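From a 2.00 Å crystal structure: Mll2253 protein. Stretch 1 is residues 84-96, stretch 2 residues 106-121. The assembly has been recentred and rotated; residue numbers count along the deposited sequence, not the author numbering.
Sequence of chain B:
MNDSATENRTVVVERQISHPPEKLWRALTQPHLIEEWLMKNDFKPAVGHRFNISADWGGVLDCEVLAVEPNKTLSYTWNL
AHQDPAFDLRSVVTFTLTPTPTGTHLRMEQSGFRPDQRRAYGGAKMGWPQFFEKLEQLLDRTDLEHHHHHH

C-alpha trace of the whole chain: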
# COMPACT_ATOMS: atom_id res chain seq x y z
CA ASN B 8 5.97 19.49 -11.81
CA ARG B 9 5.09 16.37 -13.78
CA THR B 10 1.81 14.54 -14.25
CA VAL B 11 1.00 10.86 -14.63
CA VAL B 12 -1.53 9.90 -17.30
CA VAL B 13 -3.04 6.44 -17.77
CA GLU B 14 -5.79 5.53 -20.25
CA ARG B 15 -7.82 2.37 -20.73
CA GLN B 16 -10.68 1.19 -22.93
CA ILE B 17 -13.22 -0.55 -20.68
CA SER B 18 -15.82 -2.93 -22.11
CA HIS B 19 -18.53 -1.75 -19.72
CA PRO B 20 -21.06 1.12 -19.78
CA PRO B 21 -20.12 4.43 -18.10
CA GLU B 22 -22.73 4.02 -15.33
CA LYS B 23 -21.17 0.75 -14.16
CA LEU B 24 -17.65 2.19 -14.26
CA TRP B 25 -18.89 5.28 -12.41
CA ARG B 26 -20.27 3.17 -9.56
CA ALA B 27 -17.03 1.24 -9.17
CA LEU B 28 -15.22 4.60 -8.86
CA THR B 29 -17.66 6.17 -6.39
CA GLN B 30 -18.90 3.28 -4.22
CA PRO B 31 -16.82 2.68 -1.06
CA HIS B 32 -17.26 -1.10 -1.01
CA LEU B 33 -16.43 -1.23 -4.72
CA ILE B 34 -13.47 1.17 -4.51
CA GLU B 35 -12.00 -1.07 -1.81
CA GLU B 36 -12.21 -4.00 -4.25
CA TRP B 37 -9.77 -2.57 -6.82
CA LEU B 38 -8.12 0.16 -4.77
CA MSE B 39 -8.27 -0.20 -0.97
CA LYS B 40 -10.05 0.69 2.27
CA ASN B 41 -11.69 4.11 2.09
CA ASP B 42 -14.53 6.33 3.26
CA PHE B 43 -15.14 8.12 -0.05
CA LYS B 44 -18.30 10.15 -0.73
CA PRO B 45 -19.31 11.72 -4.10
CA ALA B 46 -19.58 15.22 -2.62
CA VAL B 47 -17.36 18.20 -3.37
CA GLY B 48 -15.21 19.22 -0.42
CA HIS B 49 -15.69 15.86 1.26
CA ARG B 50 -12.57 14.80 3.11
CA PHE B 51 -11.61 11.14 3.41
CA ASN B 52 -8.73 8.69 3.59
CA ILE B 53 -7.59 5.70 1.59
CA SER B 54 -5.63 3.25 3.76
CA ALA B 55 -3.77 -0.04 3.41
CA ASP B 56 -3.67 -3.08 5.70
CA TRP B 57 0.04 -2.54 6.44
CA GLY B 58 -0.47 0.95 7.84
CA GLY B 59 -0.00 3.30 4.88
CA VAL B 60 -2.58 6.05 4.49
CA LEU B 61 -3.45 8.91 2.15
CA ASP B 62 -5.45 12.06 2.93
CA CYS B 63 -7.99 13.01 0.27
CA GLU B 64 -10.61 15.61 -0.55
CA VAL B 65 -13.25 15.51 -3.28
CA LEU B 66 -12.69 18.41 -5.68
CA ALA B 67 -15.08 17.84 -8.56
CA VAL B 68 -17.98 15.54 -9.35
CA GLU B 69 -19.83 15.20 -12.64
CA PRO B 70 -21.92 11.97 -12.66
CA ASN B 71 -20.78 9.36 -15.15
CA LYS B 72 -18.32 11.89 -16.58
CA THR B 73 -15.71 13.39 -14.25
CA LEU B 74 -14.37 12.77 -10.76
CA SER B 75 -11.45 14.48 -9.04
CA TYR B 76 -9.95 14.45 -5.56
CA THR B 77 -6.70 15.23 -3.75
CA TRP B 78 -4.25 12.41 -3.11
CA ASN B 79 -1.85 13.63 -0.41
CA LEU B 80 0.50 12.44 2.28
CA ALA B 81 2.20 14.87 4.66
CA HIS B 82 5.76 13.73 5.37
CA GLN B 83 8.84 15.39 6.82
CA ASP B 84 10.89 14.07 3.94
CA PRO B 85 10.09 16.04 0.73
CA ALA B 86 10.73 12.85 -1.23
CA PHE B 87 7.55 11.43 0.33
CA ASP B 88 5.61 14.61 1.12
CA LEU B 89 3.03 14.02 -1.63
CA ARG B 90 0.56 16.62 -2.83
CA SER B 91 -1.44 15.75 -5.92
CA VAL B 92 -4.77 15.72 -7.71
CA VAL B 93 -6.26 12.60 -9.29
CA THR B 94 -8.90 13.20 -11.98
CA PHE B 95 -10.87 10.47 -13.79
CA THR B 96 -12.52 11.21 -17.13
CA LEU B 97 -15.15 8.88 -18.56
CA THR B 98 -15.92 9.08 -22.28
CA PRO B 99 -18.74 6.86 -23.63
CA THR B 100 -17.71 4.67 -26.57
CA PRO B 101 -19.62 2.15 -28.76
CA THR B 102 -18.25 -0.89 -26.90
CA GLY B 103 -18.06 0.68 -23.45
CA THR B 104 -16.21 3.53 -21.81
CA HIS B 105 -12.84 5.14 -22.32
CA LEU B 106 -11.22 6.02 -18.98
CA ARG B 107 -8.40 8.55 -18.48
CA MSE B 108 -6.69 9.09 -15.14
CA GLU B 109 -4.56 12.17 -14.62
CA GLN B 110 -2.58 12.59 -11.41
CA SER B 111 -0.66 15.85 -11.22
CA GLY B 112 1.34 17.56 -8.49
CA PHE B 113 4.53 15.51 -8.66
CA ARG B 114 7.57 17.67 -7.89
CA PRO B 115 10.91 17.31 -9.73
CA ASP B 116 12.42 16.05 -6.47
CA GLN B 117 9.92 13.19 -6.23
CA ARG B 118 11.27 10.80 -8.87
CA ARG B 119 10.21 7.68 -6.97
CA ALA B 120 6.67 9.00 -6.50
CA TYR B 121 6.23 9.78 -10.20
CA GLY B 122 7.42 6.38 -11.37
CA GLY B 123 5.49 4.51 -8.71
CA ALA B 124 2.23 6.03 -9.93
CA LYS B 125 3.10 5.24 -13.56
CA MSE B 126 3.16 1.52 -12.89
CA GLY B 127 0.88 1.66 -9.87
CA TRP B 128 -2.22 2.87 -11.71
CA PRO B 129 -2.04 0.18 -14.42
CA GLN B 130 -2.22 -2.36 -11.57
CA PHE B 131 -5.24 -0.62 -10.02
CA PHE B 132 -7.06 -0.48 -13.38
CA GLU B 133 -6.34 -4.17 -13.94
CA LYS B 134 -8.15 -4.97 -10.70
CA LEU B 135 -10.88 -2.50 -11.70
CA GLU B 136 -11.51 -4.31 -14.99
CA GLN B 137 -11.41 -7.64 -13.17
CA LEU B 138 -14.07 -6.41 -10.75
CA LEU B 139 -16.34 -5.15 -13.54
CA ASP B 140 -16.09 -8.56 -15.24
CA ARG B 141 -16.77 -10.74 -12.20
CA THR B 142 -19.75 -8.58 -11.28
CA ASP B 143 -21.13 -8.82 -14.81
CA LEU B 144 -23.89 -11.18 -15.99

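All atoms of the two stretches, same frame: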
# COMPACT_ATOMS: atom_id res chain seq x y z
N ASP B 84 9.99 14.20 5.06
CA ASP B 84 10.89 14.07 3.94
C ASP B 84 10.18 14.46 2.65
O ASP B 84 9.21 13.82 2.24
CB ASP B 84 11.40 12.63 3.88
CG ASP B 84 12.28 12.38 2.68
OD1 ASP B 84 12.91 11.30 2.64
OD2 ASP B 84 12.33 13.24 1.79
N PRO B 85 10.66 15.53 1.98
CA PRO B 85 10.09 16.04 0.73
C PRO B 85 9.97 14.99 -0.37
O PRO B 85 9.19 15.15 -1.31
CB PRO B 85 11.04 17.18 0.36
CG PRO B 85 12.35 16.75 0.96
CD PRO B 85 11.92 16.23 2.31
N ALA B 86 10.76 13.93 -0.25
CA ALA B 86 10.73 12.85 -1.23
C ALA B 86 9.40 12.10 -1.13
O ALA B 86 8.92 11.52 -2.11
CB ALA B 86 11.90 11.90 -0.99
N PHE B 87 8.81 12.12 0.07
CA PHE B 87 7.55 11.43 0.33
C PHE B 87 6.37 12.36 0.57
O PHE B 87 5.22 11.94 0.49
CB PHE B 87 7.72 10.50 1.54
CG PHE B 87 8.63 9.34 1.28
CD1 PHE B 87 8.26 8.33 0.40
CD2 PHE B 87 9.88 9.26 1.89
CE1 PHE B 87 9.11 7.26 0.13
CE2 PHE B 87 10.74 8.20 1.63
CZ PHE B 87 10.36 7.20 0.75
N ASP B 88 6.66 13.63 0.88
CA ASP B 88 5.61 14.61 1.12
C ASP B 88 4.83 14.81 -0.19
O ASP B 88 5.14 15.71 -0.97
CB ASP B 88 6.24 15.93 1.58
CG ASP B 88 5.22 16.95 2.02
OD1 ASP B 88 4.39 16.63 2.90
OD2 ASP B 88 5.25 18.08 1.49
N LEU B 89 3.83 13.98 -0.41
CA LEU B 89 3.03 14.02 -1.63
C LEU B 89 1.82 14.93 -1.60
O LEU B 89 1.05 14.94 -0.66
CB LEU B 89 2.59 12.59 -1.99
CG LEU B 89 1.89 12.32 -3.32
CD1 LEU B 89 2.78 12.75 -4.49
CD2 LEU B 89 1.57 10.83 -3.42
N ARG B 90 1.67 15.70 -2.67
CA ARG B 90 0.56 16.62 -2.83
C ARG B 90 0.15 16.51 -4.29
O ARG B 90 0.87 16.95 -5.19
CB ARG B 90 1.01 18.04 -2.50
CG ARG B 90 -0.09 19.07 -2.57
CD ARG B 90 0.45 20.45 -2.22
NE ARG B 90 -0.59 21.46 -2.26
CZ ARG B 90 -1.23 21.85 -3.37
NH1 ARG B 90 -2.17 22.78 -3.31
NH2 ARG B 90 -0.91 21.30 -4.54
N SER B 91 -1.01 15.92 -4.54
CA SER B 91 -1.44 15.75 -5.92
C SER B 91 -2.94 15.69 -6.10
O SER B 91 -3.70 15.56 -5.14
CB SER B 91 -0.82 14.47 -6.48
OG SER B 91 -1.40 13.33 -5.86
N VAL B 92 -3.36 15.78 -7.36
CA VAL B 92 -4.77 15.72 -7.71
C VAL B 92 -4.97 14.59 -8.71
O VAL B 92 -4.28 14.52 -9.73
CB VAL B 92 -5.27 17.03 -8.35
CG1 VAL B 92 -6.71 16.87 -8.79
CG2 VAL B 92 -5.14 18.17 -7.36
N VAL B 93 -5.92 13.72 -8.42
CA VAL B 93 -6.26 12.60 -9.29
C VAL B 93 -7.60 12.93 -9.93
O VAL B 93 -8.57 13.19 -9.23
CB VAL B 93 -6.40 11.28 -8.49
CG1 VAL B 93 -6.97 10.19 -9.39
CG2 VAL B 93 -5.03 10.83 -7.95
N THR B 94 -7.66 12.92 -11.26
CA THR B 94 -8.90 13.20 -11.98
C THR B 94 -9.22 12.09 -12.98
O THR B 94 -8.38 11.73 -13.80
CB THR B 94 -8.83 14.57 -12.74
OG1 THR B 94 -8.63 15.64 -11.81
CG2 THR B 94 -10.13 14.82 -13.51
N PHE B 95 -10.43 11.54 -12.88
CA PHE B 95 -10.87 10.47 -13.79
C PHE B 95 -11.80 11.09 -14.82
O PHE B 95 -12.64 11.92 -14.47
CB PHE B 95 -11.64 9.39 -13.03
CG PHE B 95 -10.83 8.68 -11.98
CD1 PHE B 95 -10.00 7.61 -12.32
CD2 PHE B 95 -10.89 9.10 -10.65
CE1 PHE B 95 -9.23 6.97 -11.34
CE2 PHE B 95 -10.12 8.46 -9.67
CZ PHE B 95 -9.30 7.39 -10.02
N THR B 96 -11.66 10.69 -16.07
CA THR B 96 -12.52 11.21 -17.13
C THR B 96 -13.10 10.03 -17.90
O THR B 96 -12.37 9.19 -18.43
CB THR B 96 -11.73 12.14 -18.09
OG1 THR B 96 -11.16 13.21 -17.34
CG2 THR B 96 -12.67 12.74 -19.15
N LEU B 106 -11.59 5.40 -20.25
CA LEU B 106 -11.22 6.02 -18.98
C LEU B 106 -9.81 6.63 -19.01
O LEU B 106 -8.86 5.98 -19.44
CB LEU B 106 -11.28 4.98 -17.85
CG LEU B 106 -10.80 5.44 -16.47
CD1 LEU B 106 -11.73 6.53 -15.96
CD2 LEU B 106 -10.75 4.28 -15.48
N ARG B 107 -9.70 7.87 -18.56
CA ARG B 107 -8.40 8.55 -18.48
C ARG B 107 -8.20 8.95 -17.02
O ARG B 107 -9.12 9.44 -16.38
CB ARG B 107 -8.37 9.81 -19.34
CG ARG B 107 -7.01 10.51 -19.34
CD ARG B 107 -7.02 11.78 -20.18
NE ARG B 107 -7.80 12.85 -19.55
CZ ARG B 107 -8.08 14.01 -20.12
NH1 ARG B 107 -7.65 14.27 -21.35
NH2 ARG B 107 -8.80 14.92 -19.47
N MSE B 108 -7.00 8.72 -16.51
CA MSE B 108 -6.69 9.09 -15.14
C MSE B 108 -5.49 10.02 -15.21
O MSE B 108 -4.46 9.68 -15.80
CB MSE B 108 -6.33 7.84 -14.33
CG MSE B 108 -6.19 8.05 -12.82
SE MSE B 108 -4.68 9.14 -12.24
CE MSE B 108 -3.23 8.23 -13.14
N GLU B 109 -5.64 11.21 -14.64
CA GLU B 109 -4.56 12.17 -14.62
C GLU B 109 -4.26 12.49 -13.16
O GLU B 109 -5.16 12.87 -12.41
CB GLU B 109 -4.94 13.47 -15.34
CG GLU B 109 -5.12 13.33 -16.84
CD GLU B 109 -5.64 14.62 -17.46
OE1 GLU B 109 -6.83 14.94 -17.26
OE2 GLU B 109 -4.85 15.31 -18.14
N GLN B 110 -3.01 12.30 -12.76
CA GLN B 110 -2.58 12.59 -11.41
C GLN B 110 -1.41 13.56 -11.52
O GLN B 110 -0.31 13.18 -11.95
CB GLN B 110 -2.13 11.31 -10.68
CG GLN B 110 -1.47 11.58 -9.32
CD GLN B 110 -1.27 10.34 -8.49
OE1 GLN B 110 -1.01 9.26 -9.02
NE2 GLN B 110 -1.38 10.48 -7.17
N SER B 111 -1.66 14.81 -11.14
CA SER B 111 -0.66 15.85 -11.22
C SER B 111 -0.26 16.35 -9.84
O SER B 111 -0.98 16.12 -8.87
CB SER B 111 -1.22 17.02 -12.02
OG SER B 111 -2.41 17.47 -11.40
N GLY B 112 0.87 17.03 -9.77
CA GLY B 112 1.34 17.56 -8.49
C GLY B 112 2.70 17.02 -8.11
O GLY B 112 3.27 17.42 -7.09
N PHE B 113 3.23 16.11 -8.92
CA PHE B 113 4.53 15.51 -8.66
C PHE B 113 5.65 16.52 -8.86
O PHE B 113 5.80 17.10 -9.94
CB PHE B 113 4.73 14.31 -9.58
CG PHE B 113 3.85 13.14 -9.27
CD1 PHE B 113 4.08 12.36 -8.13
CD2 PHE B 113 2.77 12.82 -10.09
CE1 PHE B 113 3.25 11.29 -7.82
CE2 PHE B 113 1.93 11.75 -9.79
CZ PHE B 113 2.17 10.98 -8.65
N ARG B 114 6.45 16.74 -7.82
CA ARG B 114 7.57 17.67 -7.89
C ARG B 114 8.78 17.02 -8.55
O ARG B 114 8.88 15.79 -8.59
CB ARG B 114 7.96 18.14 -6.48
CG ARG B 114 6.92 19.01 -5.81
CD ARG B 114 6.96 18.78 -4.31
NE ARG B 114 8.29 18.98 -3.75
CZ ARG B 114 8.68 18.51 -2.57
NH1 ARG B 114 7.83 17.82 -1.82
NH2 ARG B 114 9.91 18.73 -2.14
N PRO B 115 9.71 17.83 -9.07
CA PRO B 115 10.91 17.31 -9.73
C PRO B 115 11.86 16.58 -8.78
O PRO B 115 12.80 15.91 -9.21
CB PRO B 115 11.55 18.57 -10.31
CG PRO B 115 11.18 19.61 -9.30
CD PRO B 115 9.72 19.30 -9.05
N ASP B 116 11.60 16.70 -7.48
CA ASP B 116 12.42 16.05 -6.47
C ASP B 116 11.73 14.81 -5.91
O ASP B 116 12.13 14.27 -4.88
CB ASP B 116 12.71 17.05 -5.34
CG ASP B 116 11.45 17.63 -4.73
OD1 ASP B 116 10.79 16.92 -3.95
OD2 ASP B 116 11.11 18.80 -5.04
N GLN B 117 10.69 14.37 -6.62
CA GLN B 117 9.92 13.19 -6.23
C GLN B 117 9.90 12.17 -7.37
O GLN B 117 8.83 11.77 -7.85
CB GLN B 117 8.49 13.60 -5.87
CG GLN B 117 8.43 14.69 -4.82
CD GLN B 117 7.01 15.07 -4.44
OE1 GLN B 117 6.21 15.45 -5.30
NE2 GLN B 117 6.69 14.96 -3.16
N ARG B 118 11.09 11.76 -7.78
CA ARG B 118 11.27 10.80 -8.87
C ARG B 118 10.60 9.46 -8.58
O ARG B 118 9.94 8.88 -9.44
CB ARG B 118 12.77 10.58 -9.12
CG ARG B 118 13.55 11.86 -9.42
CD ARG B 118 13.44 12.27 -10.89
NE ARG B 118 14.24 11.40 -11.76
CZ ARG B 118 14.33 11.53 -13.08
NH1 ARG B 118 15.08 10.70 -13.78
NH2 ARG B 118 13.66 12.50 -13.70
N ARG B 119 10.78 8.96 -7.36
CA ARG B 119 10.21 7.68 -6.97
C ARG B 119 8.68 7.70 -6.92
O ARG B 119 8.03 6.69 -7.19
CB ARG B 119 10.74 7.24 -5.60
CG ARG B 119 12.27 7.21 -5.48
CD ARG B 119 12.93 6.31 -6.52
NE ARG B 119 13.08 6.97 -7.82
CZ ARG B 119 13.66 6.42 -8.88
NH1 ARG B 119 14.15 5.19 -8.81
NH2 ARG B 119 13.75 7.10 -10.01
N ALA B 120 8.12 8.86 -6.58
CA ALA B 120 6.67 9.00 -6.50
C ALA B 120 6.05 9.00 -7.89
O ALA B 120 5.00 8.38 -8.12
CB ALA B 120 6.31 10.28 -5.77
N TYR B 121 6.70 9.69 -8.82
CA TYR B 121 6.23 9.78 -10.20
C TYR B 121 6.19 8.40 -10.86
O TYR B 121 5.17 7.99 -11.41
CB TYR B 121 7.15 10.69 -11.02
CG TYR B 121 6.72 10.87 -12.46
CD1 TYR B 121 5.59 11.61 -12.79
CD2 TYR B 121 7.44 10.28 -13.50
CE1 TYR B 121 5.17 11.75 -14.11
CE2 TYR B 121 7.03 10.42 -14.83
CZ TYR B 121 5.90 11.16 -15.13
OH TYR B 121 5.48 11.28 -16.43
O HOH W 1 3.71 16.63 -4.58
O HOH W 2 -4.84 15.67 -12.32
O HOH W 3 -8.90 12.49 -16.51

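The two stretches bury 980 Å² between them, counting both sides, and join as neighbouring antiparallel strands that give way to a contact with the turn and helix start of the second stretch. Thr96, with 80 Å² covered, has the largest covered area. Its backbone pairs with Arg107 through Thr96 N to Arg107 O (2.8 Å) and Arg107 N to Thr96 O (3.0 Å), the first of three such reciprocal pairs; the pattern repeats with Thr94 N to Glu109 O (2.8 Å) and Glu109 N to Thr94 O (2.9 Å), then with Val92 N to Ser111 O (2.8 Å) and Ser111 N to Val92 O (3.0 Å). Its side chain lies on the same face as that of Arg107, which runs t, t and then bends at chi3 (p), with NH2 3.6 Å from Thr96 OG1. A water links the group, lying 2.5 Å from Thr96 OG1 and 2.9 Å from Thr94 O and accepting from Arg107 NE (3.3 Å). Arg107, itself covered over 57 Å², also reaches along its own strand to form a salt bridge from NH2 to Glu109 OE1 (3.0 Å), so this partly exposed face is largely polar.

The other face is buried. Phe95 sets its ring edge toward Leu106 CD1, while its CE1 packs 3.5 Å from CG of the selenomethionine Met108; Val93 CG1 meets the SE atom of Met108 at 3.8 Å. Gln110 shares this face, and its amide finds a polar partner: NE2 donates to Ser91 OG (3.1 Å).

Next to the Val92–Ser111 pair, Gly112 CA lies 4.2 Å from Ser91 CA. A CB here would lie 2.3 Å from Arg90 O and 2.7 Å from Ser91 CA, and the backbone angles of Gly112 by themselves call for glycine.

Leu89 (59 Å²) and Gln117 (55 Å²) organise the loop end. Leu89 is buried, and its CD1 packs against Phe113 CE1 (3.7 Å) and, more loosely, Ala120 CB (4.5 Å), tying the first stretch to both the strand end and the helix. Gln117, at the N-cap position, turns its amide to serve both stretches. NE2 donates to Pro85 O (3.1 Å) and, weakly, to Asp88 O (2.8 Å), whereas OE1 accepts from Arg114 N (2.8 Å), bracing the type I turn from Arg114 to Gln117. Glutamine suits this buried site because one group offers both donor and acceptor. The CA-to-CB bond of Arg114 points toward the first stretch, its NH1 lies 3.0 Å from Pro85 O, and its guanidinium is held by a salt bridge from NH2 to Asp116 OD1 (2.7 Å).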